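Local coordinates for uncharacterized protein (Parabacteroides merdae, PDB 4R7F) that is of unknown function but carries immunoglobulin-like beta-sandwich domains and begins with a domain related to type 9 secretion system plug proteins, at residues C134-E139 with S375-Y380. Numbering follows the deposited sequence.
Sequences CFSVVE and SIYVYY
Ser-136 OG is gripped by a water, which donates to it at 2.8 Å and also sits 3.2 Å from Tyr-377 OH, and by Asn-115 OD1. Asn-115 OD1 also accepts a hydrogen bond from Tyr-379 OH, so one amide carbonyl and one water tie the serine to both tyrosines, although no direct hydrogen bond spans 134-139 and 375-380. Ser-136 OG stays 3.9 Å from Tyr-379 OH, too far to bond. Against Tyr-377 the touch is to carbon: OG approaches CE2 obliquely at 3.7 Å, while Ser-136 CB lies at the ring edge, in its plane, 4.0 Å from CE2. The chain is built of immunoglobulin-like beta-sandwich domains, and this contact joins two of its sheets: strand 129-138 belongs to the domain related to the type 9 plug protein, and strand 373-380 is the middle of a three-stranded antiparallel sheet, between 181-187 and 389-397. The meeting is thus one of side chains between separate sheets, a small buried patch of 76 Å². Both tyrosines hold CG beside the backbone N (chi1 -72° in Tyr-377, -63° in Tyr-379), and their rings, two residues apart on one side of the strand, reach across together to the serine. Leu-390 packs on Ser-136 and Tyr-379, Trp-64 also touches the serine, and Tyr-186 meets the Tyr-377 ring at about 90°.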
loop_
_atom_site.group_PDB
_atom_site.type_symbol
_atom_site.label_atom_id
_atom_site.label_comp_id
_atom_site.label_asym_id
_atom_site.label_seq_id
_atom_site.Cartn_x
_atom_site.Cartn_y
_atom_site.Cartn_z
ATOM N N CYS A 134 -13.711 18.461 -9.017
ATOM C CA CYS A 134 -14.237 17.288 -9.707
ATOM C C CYS A 134 -13.977 16.010 -8.899
ATOM O O CYS A 134 -12.874 15.817 -8.383
ATOM C CB CYS A 134 -13.547 17.144 -11.068
ATOM S SG CYS A 134 -14.101 18.268 -12.345
ATOM N N PHE A 135 -14.989 15.141 -8.827
ATOM C CA PHE A 135 -14.910 13.861 -8.137
ATOM C C PHE A 135 -15.903 12.915 -8.790
ATOM O O PHE A 135 -16.768 13.326 -9.585
ATOM C CB PHE A 135 -15.208 13.996 -6.633
ATOM C CG PHE A 135 -16.601 14.463 -6.326
ATOM C CD1 PHE A 135 -16.887 15.816 -6.230
ATOM C CD2 PHE A 135 -17.639 13.549 -6.158
ATOM C CE1 PHE A 135 -18.184 16.249 -5.977
ATOM C CE2 PHE A 135 -18.941 13.968 -5.918
ATOM C CZ PHE A 135 -19.209 15.322 -5.824
ATOM N N SER A 136 -15.775 11.641 -8.474
ATOM C CA SER A 136 -16.664 10.667 -9.062
ATOM C C SER A 136 -17.415 9.885 -7.986
ATOM O O SER A 136 -16.936 9.713 -6.857
ATOM C CB SER A 136 -15.868 9.703 -9.931
ATOM O OG SER A 136 -15.244 10.355 -11.033
ATOM N N VAL A 137 -18.574 9.391 -8.379
ATOM C CA VAL A 137 -19.426 8.611 -7.519
ATOM C C VAL A 137 -19.663 7.266 -8.169
ATOM O O VAL A 137 -20.203 7.202 -9.296
ATOM C CB VAL A 137 -20.762 9.312 -7.344
ATOM C CG1 VAL A 137 -21.738 8.411 -6.612
ATOM C CG2 VAL A 137 -20.557 10.630 -6.602
ATOM N N VAL A 138 -19.224 6.198 -7.478
ATOM C CA VAL A 138 -19.281 4.826 -8.015
ATOM C C VAL A 138 -20.432 4.001 -7.387
ATOM O O VAL A 138 -20.725 4.142 -6.206
ATOM C CB VAL A 138 -17.905 4.105 -7.905
ATOM C CG1 VAL A 138 -17.353 4.047 -6.483
ATOM C CG2 VAL A 138 -17.966 2.708 -8.491
ATOM N N GLU A 139 -21.121 3.229 -8.227
ATOM C CA GLU A 139 -22.017 2.137 -7.803
ATOM C C GLU A 139 -21.291 0.855 -8.124
ATOM O O GLU A 139 -21.301 0.390 -9.247
ATOM C CB GLU A 139 -23.394 2.197 -8.492
ATOM C CG GLU A 139 -23.355 2.393 -10.003
ATOM C CD GLU A 139 -24.724 2.541 -10.650
ATOM O OE1 GLU A 139 -25.588 1.693 -10.373
ATOM O OE2 GLU A 139 -24.909 3.485 -11.462
ATOM N N SER A 375 -5.337 4.612 -11.380
ATOM C CA SER A 375 -6.756 4.463 -11.091
ATOM C C SER A 375 -7.496 4.085 -12.393
ATOM O O SER A 375 -7.329 4.732 -13.419
ATOM C CB SER A 375 -7.315 5.750 -10.502
ATOM O OG SER A 375 -6.571 6.245 -9.397
ATOM N N ILE A 376 -8.291 3.030 -12.320
ATOM C CA ILE A 376 -9.022 2.444 -13.437
ATOM C C ILE A 376 -10.495 2.680 -13.162
ATOM O O ILE A 376 -11.020 2.235 -12.147
ATOM C CB ILE A 376 -8.756 0.954 -13.518
ATOM C CG1 ILE A 376 -7.251 0.728 -13.682
ATOM C CG2 ILE A 376 -9.516 0.311 -14.680
ATOM C CD1 ILE A 376 -6.840 -0.672 -13.332
ATOM N N TYR A 377 -11.113 3.471 -14.026
ATOM C CA TYR A 377 -12.509 3.860 -13.924
ATOM C C TYR A 377 -13.248 3.168 -15.049
ATOM O O TYR A 377 -12.875 3.313 -16.216
ATOM C CB TYR A 377 -12.662 5.375 -14.151
ATOM C CG TYR A 377 -12.166 6.272 -13.031
ATOM C CD1 TYR A 377 -10.819 6.453 -12.793
ATOM C CD2 TYR A 377 -13.051 6.932 -12.231
ATOM C CE1 TYR A 377 -10.370 7.283 -11.761
ATOM C CE2 TYR A 377 -12.630 7.763 -11.225
ATOM C CZ TYR A 377 -11.288 7.940 -10.994
ATOM O OH TYR A 377 -10.901 8.776 -9.976
ATOM N N VAL A 378 -14.317 2.469 -14.693
ATOM C CA VAL A 378 -15.104 1.716 -15.617
ATOM C C VAL A 378 -16.508 2.321 -15.665
ATOM O O VAL A 378 -17.233 2.218 -14.711
ATOM C CB VAL A 378 -15.193 0.249 -15.163
ATOM C CG1 VAL A 378 -16.099 -0.534 -16.107
ATOM C CG2 VAL A 378 -13.809 -0.382 -15.096
ATOM N N TYR A 379 -16.861 2.921 -16.795
ATOM C CA TYR A 379 -18.131 3.560 -17.027
ATOM C C TYR A 379 -18.982 2.692 -17.951
ATOM O O TYR A 379 -18.457 1.984 -18.815
ATOM C CB TYR A 379 -17.919 4.913 -17.703
ATOM C CG TYR A 379 -17.164 5.882 -16.871
ATOM C CD1 TYR A 379 -17.810 6.715 -15.986
ATOM C CD2 TYR A 379 -15.797 5.939 -16.925
ATOM C CE1 TYR A 379 -17.107 7.626 -15.215
ATOM C CE2 TYR A 379 -15.088 6.811 -16.135
ATOM C CZ TYR A 379 -15.738 7.665 -15.297
ATOM O OH TYR A 379 -14.998 8.526 -14.492
ATOM N N TYR A 380 -20.301 2.748 -17.776
ATOM C CA TYR A 380 -21.178 1.790 -18.450
ATOM C C TYR A 380 -22.279 2.553 -19.097
ATOM O O TYR A 380 -22.961 3.336 -18.415
ATOM C CB TYR A 380 -21.796 0.818 -17.447
ATOM C CG TYR A 380 -22.943 -0.057 -17.955
ATOM C CD1 TYR A 380 -22.754 -0.931 -19.020
ATOM C CD2 TYR A 380 -24.166 -0.118 -17.287
ATOM C CE1 TYR A 380 -23.765 -1.797 -19.447
ATOM C CE2 TYR A 380 -25.200 -0.976 -17.713
ATOM C CZ TYR A 380 -24.989 -1.806 -18.804
ATOM O OH TYR A 380 -25.958 -2.665 -19.281
HETATM O O HOH W 1 -12.800 11.294 -10.128
#